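Local coordinates for protein synthesis inhibitor I (Hordeum vulgare, PDB 4FBC), which belongs to the plant ribosome-inactivating proteins and holds adenosine monophosphate in a pocket, at residues 19-23 and 136-140; 53-57 and 269-273; 75-79 and 143-147; 98-102 and 111-117. The protein carries 3 engineered substitutions. The contacts are given in a common frame with arbitrary orientation. Residues are numbered along the deposited sequence.

Contact 1: residues 19-23 and 136-140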
loop_
_atom_site.group_PDB
_atom_site.type_symbol
_atom_site.label_atom_id
_atom_site.label_comp_id
_atom_site.label_asym_id
_atom_site.label_seq_id
_atom_site.Cartn_x
_atom_site.Cartn_y
_atom_site.Cartn_z
ATOM N N PHE A 19 5.088 13.151 -1.804
ATOM C CA PHE A 19 5.624 13.042 -3.154
ATOM C C PHE A 19 5.028 14.107 -4.064
ATOM O O PHE A 19 3.813 14.309 -4.105
ATOM C CB PHE A 19 5.377 11.641 -3.731
ATOM C CG PHE A 19 5.928 11.448 -5.122
ATOM C CD1 PHE A 19 7.299 11.518 -5.359
ATOM C CD2 PHE A 19 5.078 11.194 -6.193
ATOM C CE1 PHE A 19 7.812 11.337 -6.638
ATOM C CE2 PHE A 19 5.581 11.009 -7.484
ATOM C CZ PHE A 19 6.954 11.086 -7.706
ATOM N N ASN A 20 5.902 14.795 -4.794
ATOM C CA ASN A 20 5.498 15.721 -5.838
ATOM C C ASN A 20 5.326 14.932 -7.136
ATOM O O ASN A 20 6.269 14.299 -7.608
ATOM C CB ASN A 20 6.572 16.817 -5.950
ATOM C CG ASN A 20 6.548 17.559 -7.275
ATOM O OD1 ASN A 20 5.542 17.597 -7.988
ATOM N ND2 ASN A 20 7.679 18.175 -7.605
ATOM N N VAL A 21 4.126 14.969 -7.716
ATOM C CA VAL A 21 3.814 14.111 -8.862
ATOM C C VAL A 21 4.620 14.437 -10.120
ATOM O O VAL A 21 4.630 13.652 -11.070
ATOM C CB VAL A 21 2.295 14.081 -9.206
ATOM C CG1 VAL A 21 1.476 13.778 -7.966
ATOM C CG2 VAL A 21 1.842 15.391 -9.827
ATOM N N GLN A 22 5.290 15.586 -10.137
ATOM C CA GLN A 22 6.140 15.935 -11.276
ATOM C C GLN A 22 7.615 15.596 -11.027
ATOM O O GLN A 22 8.471 15.850 -11.884
ATOM C CB GLN A 22 5.967 17.414 -11.666
ATOM C CG GLN A 22 4.580 17.768 -12.236
ATOM C CD GLN A 22 4.245 17.035 -13.544
ATOM O OE1 GLN A 22 5.091 16.892 -14.439
ATOM N NE2 GLN A 22 3.001 16.572 -13.658
ATOM N N ALA A 23 7.910 15.007 -9.866
ATOM C CA ALA A 23 9.300 14.714 -9.481
ATOM C C ALA A 23 9.892 13.519 -10.235
ATOM O O ALA A 23 9.188 12.805 -10.950
ATOM C CB ALA A 23 9.419 14.513 -7.975
ATOM N N ARG A 136 2.500 8.882 -14.960
ATOM C CA ARG A 136 2.537 10.208 -14.351
ATOM C C ARG A 136 1.223 10.993 -14.499
ATOM O O ARG A 136 0.719 11.542 -13.522
ATOM C CB ARG A 136 3.709 11.037 -14.889
ATOM C CG ARG A 136 3.989 12.271 -14.047
ATOM C CD ARG A 136 5.054 13.174 -14.662
ATOM N NE ARG A 136 6.382 12.562 -14.724
ATOM C CZ ARG A 136 7.207 12.430 -13.687
ATOM N NH1 ARG A 136 6.832 12.823 -12.480
ATOM N NH2 ARG A 136 8.409 11.889 -13.849
ATOM N N GLN A 137 0.674 11.061 -15.710
ATOM C CA GLN A 137 -0.571 11.803 -15.903
ATOM C C GLN A 137 -1.761 11.162 -15.174
ATOM O O GLN A 137 -2.634 11.870 -14.663
ATOM C CB GLN A 137 -0.895 11.994 -17.386
ATOM C CG GLN A 137 -1.898 13.106 -17.614
ATOM C CD GLN A 137 -1.370 14.436 -17.112
ATOM O OE1 GLN A 137 -0.268 14.846 -17.478
ATOM N NE2 GLN A 137 -2.133 15.101 -16.246
ATOM N N GLN A 138 -1.796 9.832 -15.120
ATOM C CA GLN A 138 -2.867 9.147 -14.389
ATOM C C GLN A 138 -2.778 9.445 -12.906
ATOM O O GLN A 138 -3.802 9.558 -12.228
ATOM C CB GLN A 138 -2.825 7.629 -14.614
ATOM C CG GLN A 138 -3.263 7.181 -16.000
ATOM C CD GLN A 138 -2.202 7.428 -17.058
ATOM O OE1 GLN A 138 -1.089 7.873 -16.755
ATOM N NE2 GLN A 138 -2.538 7.126 -18.307
ATOM N N LEU A 139 -1.552 9.547 -12.401
ATOM C CA LEU A 139 -1.324 9.914 -11.009
ATOM C C LEU A 139 -1.804 11.333 -10.758
ATOM O O LEU A 139 -2.559 11.586 -9.815
ATOM C CB LEU A 139 0.160 9.773 -10.658
ATOM C CG LEU A 139 0.589 10.240 -9.268
ATOM C CD1 LEU A 139 -0.117 9.420 -8.206
ATOM C CD2 LEU A 139 2.106 10.137 -9.084
ATOM N N ALA A 140 -1.385 12.256 -11.620
ATOM C CA ALA A 140 -1.788 13.650 -11.494
ATOM C C ALA A 140 -3.301 13.818 -11.647
ATOM O O ALA A 140 -3.909 14.590 -10.921
ATOM C CB ALA A 140 -1.047 14.521 -12.516
#

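Contact 2: residues 53-57 and 269-273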
loop_
_atom_site.group_PDB
_atom_site.type_symbol
_atom_site.label_atom_id
_atom_site.label_comp_id
_atom_site.label_asym_id
_atom_site.label_seq_id
_atom_site.Cartn_x
_atom_site.Cartn_y
_atom_site.Cartn_z
ATOM N N PRO A 53 4.894 -4.809 11.719
ATOM C CA PRO A 53 4.473 -5.381 13.005
ATOM C C PRO A 53 3.089 -6.023 12.846
ATOM O O PRO A 53 2.348 -5.657 11.918
ATOM C CB PRO A 53 4.387 -4.155 13.917
ATOM C CG PRO A 53 4.065 -3.006 12.986
ATOM C CD PRO A 53 4.745 -3.342 11.660
ATOM N N PRO A 54 2.736 -6.975 13.734
ATOM C CA PRO A 54 1.378 -7.535 13.715
ATOM C C PRO A 54 0.332 -6.454 13.930
ATOM O O PRO A 54 0.646 -5.373 14.441
ATOM C CB PRO A 54 1.371 -8.479 14.931
ATOM C CG PRO A 54 2.809 -8.857 15.126
ATOM C CD PRO A 54 3.593 -7.611 14.747
ATOM N N VAL A 55 -0.906 -6.749 13.535
ATOM C CA VAL A 55 -2.051 -5.912 13.866
ATOM C C VAL A 55 -2.324 -6.018 15.367
ATOM O O VAL A 55 -2.328 -7.120 15.911
ATOM C CB VAL A 55 -3.300 -6.383 13.080
ATOM C CG1 VAL A 55 -4.551 -5.636 13.548
ATOM C CG2 VAL A 55 -3.072 -6.212 11.571
ATOM N N GLU A 56 -2.535 -4.880 16.024
ATOM C CA GLU A 56 -2.810 -4.855 17.458
ATOM C C GLU A 56 -4.131 -5.558 17.745
ATOM O O GLU A 56 -5.144 -5.294 17.095
ATOM C CB GLU A 56 -2.853 -3.414 17.985
ATOM C CG GLU A 56 -1.522 -2.659 17.870
ATOM C CD GLU A 56 -1.600 -1.211 18.350
ATOM O OE1 GLU A 56 -2.591 -0.517 18.032
ATOM O OE2 GLU A 56 -0.660 -0.759 19.047
ATOM N N PRO A 57 -4.123 -6.479 18.711
ATOM C CA PRO A 57 -5.396 -7.121 19.046
ATOM C C PRO A 57 -6.176 -6.347 20.120
ATOM O O PRO A 57 -5.572 -5.585 20.883
ATOM C CB PRO A 57 -4.967 -8.513 19.535
ATOM C CG PRO A 57 -3.575 -8.325 20.056
ATOM C CD PRO A 57 -2.967 -7.129 19.355
ATOM N N VAL A 269 1.705 -13.178 17.124
ATOM C CA VAL A 269 1.319 -11.776 17.208
ATOM C C VAL A 269 1.893 -11.120 18.466
ATOM O O VAL A 269 2.529 -10.056 18.388
ATOM C CB VAL A 269 -0.207 -11.616 17.152
ATOM C CG1 VAL A 269 -0.621 -10.233 17.609
ATOM C CG2 VAL A 269 -0.688 -11.876 15.720
ATOM N N ALA A 270 1.710 -11.762 19.616
ATOM C CA ALA A 270 2.156 -11.156 20.870
ATOM C C ALA A 270 3.672 -11.001 20.943
ATOM O O ALA A 270 4.177 -9.956 21.361
ATOM C CB ALA A 270 1.639 -11.942 22.078
ATOM N N LYS A 271 4.401 -12.036 20.548
ATOM C CA LYS A 271 5.858 -11.970 20.634
ATOM C C LYS A 271 6.444 -10.962 19.639
ATOM O O LYS A 271 7.365 -10.223 19.982
ATOM C CB LYS A 271 6.499 -13.353 20.467
ATOM C CG LYS A 271 7.964 -13.399 20.924
ATOM C CD LYS A 271 8.070 -13.008 22.405
ATOM C CE LYS A 271 9.483 -13.144 22.967
ATOM N NZ LYS A 271 9.481 -13.038 24.474
ATOM N N ALA A 272 5.909 -10.902 18.422
ATOM C CA ALA A 272 6.429 -9.941 17.448
ATOM C C ALA A 272 6.142 -8.507 17.879
ATOM O O ALA A 272 6.936 -7.605 17.615
ATOM C CB ALA A 272 5.856 -10.210 16.044
ATOM N N LEU A 273 5.011 -8.290 18.551
ATOM C CA LEU A 273 4.690 -6.951 19.022
ATOM C C LEU A 273 5.594 -6.615 20.209
ATOM O O LEU A 273 6.005 -5.463 20.379
ATOM C CB LEU A 273 3.203 -6.833 19.397
ATOM C CG LEU A 273 2.229 -6.663 18.220
ATOM C CD1 LEU A 273 0.785 -6.680 18.707
ATOM C CD2 LEU A 273 2.524 -5.357 17.519
#

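Contact 3: residues 75-79 and 143-147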
loop_
_atom_site.group_PDB
_atom_site.type_symbol
_atom_site.label_atom_id
_atom_site.label_comp_id
_atom_site.label_asym_id
_atom_site.label_seq_id
_atom_site.Cartn_x
_atom_site.Cartn_y
_atom_site.Cartn_z
ATOM N N SER A 75 2.161 23.454 -4.342
ATOM C CA SER A 75 0.737 23.143 -4.226
ATOM C C SER A 75 0.349 22.451 -2.920
ATOM O O SER A 75 1.152 21.733 -2.320
ATOM C CB SER A 75 0.293 22.269 -5.403
ATOM O OG SER A 75 0.612 22.864 -6.645
ATOM N N ALA A 76 -0.893 22.667 -2.489
ATOM C CA ALA A 76 -1.443 21.922 -1.363
ATOM C C ALA A 76 -1.657 20.481 -1.805
ATOM O O ALA A 76 -2.178 20.227 -2.896
ATOM C CB ALA A 76 -2.759 22.539 -0.887
ATOM N N GLY A 77 -1.251 19.538 -0.964
ATOM C CA GLY A 77 -1.322 18.140 -1.339
ATOM C C GLY A 77 -2.644 17.477 -1.015
ATOM O O GLY A 77 -3.374 17.928 -0.134
ATOM N N LEU A 78 -2.956 16.416 -1.757
ATOM C CA LEU A 78 -4.038 15.508 -1.389
ATOM C C LEU A 78 -3.515 14.581 -0.306
ATOM O O LEU A 78 -2.482 13.930 -0.490
ATOM C CB LEU A 78 -4.482 14.685 -2.600
ATOM C CG LEU A 78 -5.375 13.478 -2.305
ATOM C CD1 LEU A 78 -6.758 13.923 -1.835
ATOM C CD2 LEU A 78 -5.490 12.571 -3.522
ATOM N N THR A 79 -4.204 14.526 0.833
ATOM C CA THR A 79 -3.727 13.703 1.946
ATOM C C THR A 79 -4.485 12.385 1.974
ATOM O O THR A 79 -5.720 12.366 1.908
ATOM C CB THR A 79 -3.847 14.416 3.309
ATOM O OG1 THR A 79 -3.175 15.678 3.254
ATOM C CG2 THR A 79 -3.216 13.575 4.427
ATOM N N VAL A 143 -5.013 12.535 -8.503
ATOM C CA VAL A 143 -4.843 13.497 -7.413
ATOM C C VAL A 143 -5.807 14.672 -7.604
ATOM O O VAL A 143 -6.465 15.108 -6.661
ATOM C CB VAL A 143 -3.376 13.973 -7.275
ATOM C CG1 VAL A 143 -3.267 15.196 -6.375
ATOM C CG2 VAL A 143 -2.520 12.862 -6.726
ATOM N N THR A 144 -5.909 15.155 -8.837
ATOM C CA THR A 144 -6.828 16.245 -9.165
ATOM C C THR A 144 -8.288 15.896 -8.862
ATOM O O THR A 144 -9.018 16.703 -8.288
ATOM C CB THR A 144 -6.705 16.649 -10.646
ATOM O OG1 THR A 144 -5.376 17.127 -10.895
ATOM C CG2 THR A 144 -7.704 17.745 -10.991
ATOM N N ALA A 145 -8.705 14.696 -9.254
ATOM C CA ALA A 145 -10.105 14.284 -9.119
ATOM C C ALA A 145 -10.535 14.171 -7.659
ATOM O O ALA A 145 -11.631 14.614 -7.288
ATOM C CB ALA A 145 -10.347 12.977 -9.843
ATOM N N LEU A 146 -9.676 13.571 -6.837
ATOM C CA LEU A 146 -9.991 13.368 -5.423
ATOM C C LEU A 146 -9.800 14.651 -4.612
ATOM O O LEU A 146 -10.579 14.948 -3.704
ATOM C CB LEU A 146 -9.154 12.222 -4.829
ATOM C CG LEU A 146 -9.316 10.840 -5.470
ATOM C CD1 LEU A 146 -8.568 9.765 -4.683
ATOM C CD2 LEU A 146 -10.787 10.451 -5.624
ATOM N N HIS A 147 -8.767 15.421 -4.941
ATOM C CA HIS A 147 -8.480 16.638 -4.187
ATOM C C HIS A 147 -9.546 17.708 -4.425
ATOM O O HIS A 147 -9.775 18.559 -3.566
ATOM C CB HIS A 147 -7.111 17.194 -4.567
ATOM C CG HIS A 147 -6.539 18.151 -3.569
ATOM N ND1 HIS A 147 -5.885 19.305 -3.940
ATOM C CD2 HIS A 147 -6.494 18.110 -2.215
ATOM C CE1 HIS A 147 -5.471 19.940 -2.858
ATOM N NE2 HIS A 147 -5.830 19.237 -1.798
#

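Contact 4: residues 98-102 and 111-117. With AMP (adenosine monophosphate), chain E.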
loop_
_atom_site.group_PDB
_atom_site.type_symbol
_atom_site.label_atom_id
_atom_site.label_comp_id
_atom_site.label_asym_id
_atom_site.label_seq_id
_atom_site.Cartn_x
_atom_site.Cartn_y
_atom_site.Cartn_z
ATOM N N THR A 98 -12.638 18.331 3.690
ATOM C CA THR A 98 -13.488 17.169 3.941
ATOM C C THR A 98 -12.694 15.863 3.901
ATOM O O THR A 98 -12.026 15.567 2.908
ATOM C CB THR A 98 -14.634 17.074 2.910
ATOM O OG1 THR A 98 -15.437 18.258 2.967
ATOM C CG2 THR A 98 -15.509 15.875 3.203
ATOM N N TRP A 99 -12.773 15.083 4.978
ATOM C CA TRP A 99 -12.266 13.711 4.965
ATOM C C TRP A 99 -13.308 12.774 4.363
ATOM O O TRP A 99 -14.461 12.722 4.821
ATOM C CB TRP A 99 -11.899 13.248 6.378
ATOM C CG TRP A 99 -10.507 13.634 6.810
ATOM C CD1 TRP A 99 -10.161 14.619 7.689
ATOM C CD2 TRP A 99 -9.275 13.034 6.376
ATOM N NE1 TRP A 99 -8.791 14.673 7.826
ATOM C CE2 TRP A 99 -8.226 13.706 7.036
ATOM C CE3 TRP A 99 -8.962 11.991 5.500
ATOM C CZ2 TRP A 99 -6.882 13.368 6.839
ATOM C CZ3 TRP A 99 -7.632 11.662 5.300
ATOM C CH2 TRP A 99 -6.608 12.345 5.972
ATOM N N TRP A 100 -12.900 12.055 3.322
ATOM C CA TRP A 100 -13.737 11.053 2.686
ATOM C C TRP A 100 -13.247 9.684 3.123
ATOM O O TRP A 100 -12.044 9.468 3.257
ATOM C CB TRP A 100 -13.659 11.188 1.165
ATOM C CG TRP A 100 -14.085 12.538 0.690
ATOM C CD1 TRP A 100 -13.296 13.642 0.527
ATOM C CD2 TRP A 100 -15.410 12.933 0.320
ATOM N NE1 TRP A 100 -14.051 14.699 0.073
ATOM C CE2 TRP A 100 -15.352 14.289 -0.056
ATOM C CE3 TRP A 100 -16.641 12.271 0.281
ATOM C CZ2 TRP A 100 -16.481 14.996 -0.473
ATOM C CZ3 TRP A 100 -17.756 12.972 -0.139
ATOM C CH2 TRP A 100 -17.670 14.320 -0.511
ATOM N N GLU A 101 -14.173 8.767 3.373
ATOM C CA GLU A 101 -13.801 7.422 3.798
ATOM C C GLU A 101 -14.328 6.349 2.847
ATOM O O GLU A 101 -15.317 6.552 2.136
ATOM C CB GLU A 101 -14.281 7.150 5.220
ATOM C CG GLU A 101 -15.785 7.218 5.382
ATOM C CD GLU A 101 -16.207 7.053 6.830
ATOM O OE1 GLU A 101 -15.349 6.682 7.671
ATOM O OE2 GLU A 101 -17.401 7.281 7.115
ATOM N N LEU A 102 -13.653 5.203 2.852
ATOM C CA LEU A 102 -13.975 4.100 1.959
ATOM C C LEU A 102 -14.718 2.997 2.700
ATOM O O LEU A 102 -15.059 1.956 2.119
ATOM C CB LEU A 102 -12.695 3.539 1.336
ATOM C CG LEU A 102 -12.034 4.520 0.375
ATOM C CD1 LEU A 102 -10.573 4.149 0.144
ATOM C CD2 LEU A 102 -12.795 4.512 -0.939
ATOM N N THR A 111 -16.875 11.579 5.626
ATOM C CA THR A 111 -18.034 11.410 4.752
ATOM C C THR A 111 -17.786 10.227 3.822
ATOM O O THR A 111 -16.778 10.192 3.111
ATOM C CB THR A 111 -18.270 12.689 3.916
ATOM O OG1 THR A 111 -18.513 13.794 4.795
ATOM C CG2 THR A 111 -19.456 12.524 2.969
ATOM N N TYR A 112 -18.690 9.251 3.824
ATOM C CA TYR A 112 -18.529 8.070 2.977
ATOM C C TYR A 112 -18.574 8.454 1.504
ATOM O O TYR A 112 -19.488 9.167 1.065
ATOM C CB TYR A 112 -19.592 7.014 3.303
ATOM C CG TYR A 112 -19.464 5.739 2.497
ATOM C CD1 TYR A 112 -18.281 5.002 2.505
ATOM C CD2 TYR A 112 -20.529 5.264 1.737
ATOM C CE1 TYR A 112 -18.157 3.840 1.772
ATOM C CE2 TYR A 112 -20.419 4.096 1.002
ATOM C CZ TYR A 112 -19.227 3.388 1.024
ATOM O OH TYR A 112 -19.102 2.224 0.302
ATOM N N VAL A 113 -17.583 7.994 0.738
ATOM C CA VAL A 113 -17.450 8.405 -0.660
ATOM C C VAL A 113 -18.462 7.750 -1.614
ATOM O O VAL A 113 -18.680 8.234 -2.738
ATOM C CB VAL A 113 -15.998 8.187 -1.169
ATOM C CG1 VAL A 113 -15.721 6.712 -1.388
ATOM C CG2 VAL A 113 -15.750 8.980 -2.452
ATOM N N GLY A 114 -19.089 6.664 -1.170
ATOM C CA GLY A 114 -20.091 5.990 -1.981
ATOM C C GLY A 114 -19.726 4.592 -2.453
ATOM O O GLY A 114 -20.562 3.886 -3.031
ATOM N N PHE A 115 -18.481 4.185 -2.197
ATOM C CA PHE A 115 -17.990 2.866 -2.608
ATOM C C PHE A 115 -16.830 2.444 -1.706
ATOM O O PHE A 115 -16.253 3.285 -1.004
ATOM C CB PHE A 115 -17.548 2.881 -4.080
ATOM C CG PHE A 115 -16.579 3.984 -4.407
ATOM C CD1 PHE A 115 -15.220 3.826 -4.165
ATOM C CD2 PHE A 115 -17.029 5.180 -4.948
ATOM C CE1 PHE A 115 -14.331 4.846 -4.453
ATOM C CE2 PHE A 115 -16.150 6.201 -5.241
ATOM C CZ PHE A 115 -14.798 6.036 -4.995
ATOM N N GLY A 116 -16.496 1.155 -1.724
ATOM C CA GLY A 116 -15.469 0.605 -0.853
ATOM C C GLY A 116 -14.079 0.580 -1.469
ATOM O O GLY A 116 -13.897 0.994 -2.620
ATOM N N GLY A 117 -13.104 0.071 -0.720
ATOM C CA GLY A 117 -11.714 0.135 -1.146
ATOM C C GLY A 117 -11.089 -1.153 -1.652
ATOM O O GLY A 117 -9.879 -1.205 -1.879
HETATM P P AMP E . -9.418 -8.652 2.656
HETATM O O1P AMP E . -10.636 -8.118 1.928
HETATM O O2P AMP E . -9.284 -10.150 2.827
HETATM O O3P AMP E . -9.299 -7.978 4.008
HETATM O "O5'" AMP E . -8.096 -8.070 1.976
HETATM C "C5'" AMP E . -7.348 -8.837 1.042
HETATM C "C4'" AMP E . -6.233 -8.021 0.436
HETATM O "O4'" AMP E . -6.796 -6.971 -0.394
HETATM C "C3'" AMP E . -5.342 -7.278 1.426
HETATM O "O3'" AMP E . -4.325 -8.099 1.985
HETATM C "C2'" AMP E . -4.808 -6.115 0.601
HETATM O "O2'" AMP E . -3.726 -6.545 -0.226
HETATM C "C1'" AMP E . -6.013 -5.800 -0.296
HETATM N N9 AMP E . -6.860 -4.711 0.248
HETATM C C8 AMP E . -8.128 -4.843 0.705
HETATM N N7 AMP E . -8.640 -3.655 1.124
HETATM C C5 AMP E . -7.685 -2.719 0.926
HETATM C C6 AMP E . -7.560 -1.252 1.137
HETATM N N6 AMP E . -8.587 -0.532 1.665
HETATM N N1 AMP E . -6.386 -0.659 0.782
HETATM C C2 AMP E . -5.358 -1.367 0.264
HETATM N N3 AMP E . -5.405 -2.695 0.039
HETATM C C4 AMP E . -6.522 -3.416 0.338
HETATM O O HOH W 1 -13.630 -0.543 2.084
HETATM O O HOH W 2 -17.407 0.189 1.882
#

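Contact 1: residues 19-23 and 136-140
A type I beta turn from Asn20 to Ala23, leaving the edge strand 16-20 of the mixed sheet, here meets the first turn of helix 136-147 in a sheet-to-helix packing of the ribosome-inactivating protein fold. The main bump is Val21. Its branched side chain enters a shallow hollow on the helix, with Val21 CG1 3.9 Å from CD2 of Leu139 and Val21 CG2 4.0 Å from CB of Ala140. The smallness of Ala140 makes the hollow, and the length of Leu139 builds its wall. Leu139 in turn reaches the edge of the Phe19 ring, with CD2 3.9 Å from Phe19 CE2, and it also touches Leu170 and Met173 of helix 157-179. The turn is shaped from within by an Asx turn, since Asn20 OD1 accepts from Gln22 N at 3.0 Å. This suits an asparagine at the first position, and the carbonyls of Val21 and Ala23 both face the helix. Between them lies a second hollow, polar and filled by the guanidinium of Arg136, which is long enough to arrive edge-on while its aliphatic part passes the Gln22 side chain. NH2 of Arg136 also bonds to His192 O and only weakly, at 3.1 Å, to Ala23 O. Arg136 NH1 donates to both turn carbonyls, Val21 O at 2.7 Å and Ala23 O at 2.8 Å.

Contact 2: residues 53-57 and 269-273
Pro54, Leu273 and Val269 carry most of this apolar contact, which contains no hydrogen bond between its segments. The Pro54 ring sits on the helix surface, with CG 3.5 Å from CB of Ala272 and CB 3.8 Å from CG1 of Val269; a small alanine lets the rigid ring come this close. Leu273 lies along the proline-rich chain and spreads its two methyls: CD2 is 3.7 Å from CD of Pro54, while CD1 is 3.8 Å from CD of Pro57. Val269, one helical turn before Leu273, adds a beta-branched surface that also meets Pro57, its CG1 lying 4.3 Å from Pro57 CD. Prolines suit the loop because they offer flat apolar surfaces and hold the backbone extended; all five residues have polyproline II-like angles. Phe260 touches both Pro54 and Ala272 and extends the apolar cluster. The result is a polyproline II-like segment packed on the first turn of a helix, tying the loop before strand 64-70 to the C-terminal helix 269-278 of this ribosome-inactivating protein.

Contact 3: residues 75-79 and 143-147
In this alpha/beta packing, the entry to strand 78-83 of the mixed sheet lies against the last turn of helix 136-147. Leu78 takes the largest share. Its t,p rotamer sends the side chain to the helix, where Leu78 CB meets CG1 of Val143 at 4.0 Å and Leu78 CD2 meets CB of Leu146 at 3.9 Å. A leucine fits because its forked end fills the space between helix and sheet, a core to which Phe92 of strand 89-93 and Leu170 of helix 157-179 also contribute. Val143, with chi1 near 167°, presents CG1 to Leu78, whereas Leu146, in the m,t rotamer, comes closest to Leu78 with its CB. Neighbouring Thr79 points its CA-to-CB bond away from the helix, and its side chain touches His66 and Val68 of strand 64-70. His147 stretches out from the helix in a t conformation of chi1, so that its flat imidazole slides along the backbone of Ala76 to Leu78, with Leu78 N over one face and CD2 3.7 Å from Leu78 CA. His147 CE1 comes within 3.3 Å of Ala76 O. The ring packs without a hydrogen bond to the other segment: although His147 NE2 lies 3.2 Å from Gly77 O, the angle is poor.

Contact 4: residues 98-102 and 111-117
Trp100 lays its indole alongside Thr111, CZ3 being 3.6 Å from Thr111 CG2, on one face of the sheet. Its broad ring also meets Phe92 and forms a cation-pi contact with Arg149, and NE1 bonds to Ser94 OG. Underneath runs parallel pairing: Thr111 N donates to Trp99 O at 2.8 Å, Glu101 N to Thr111 O at 3.0 Å and Val113 N to Glu101 O at 3.0 Å. On the other face, the Glu101 carboxylate accepts from the backbone N of Ile107 and Gly105 in the connecting loop. Beyond the strands, Leu102 takes over: its CD2 lies 3.7 Å from CG1 of Val113 and 3.8 Å from CE1 of Phe115, an apolar cluster. Gly114, at a positive phi of 114°, turns the chain where a CB would clash with the preceding carbonyl. One water joins Leu102 O to Gly117 N, at 2.9 Å from each, and a second joins Leu102 O to Tyr112 OH. At Gly117 a CB would stand 3.0 Å from N6 of AMP, so glycine suits this position; its O lies 3.8 Å from AMP C6. The parallel strand pair at the sheet's edge, 111-112 outermost, continues through a loop to Gly117 of the AMP pocket.

Overall arrangement
Contacts 1, 3 and 4 all reach the six-stranded mixed sheet. Contacts 1 and 3 share helix 136-147, with centres 11 Å apart, and touch where Val21 CG1 meets Val143 CG2 at 4.3 Å. Contact 3 passes on to contact 4, centres 15 Å away, through Thr79 CG2 and Trp99 CH2 at 3.9 Å, so the three form a continuous run of packing from one edge strand to the other. Contact 2 stands apart, its centre 35 Å from that of contact 1 and across the chain's centre from contacts 1 and 3. Gly117 of contact 4 is one of the eight residues that line the AMP pocket; the side chains of Val55 in contact 2 and Leu146 in contact 3 remain about 10 and 12 Å from the ligand.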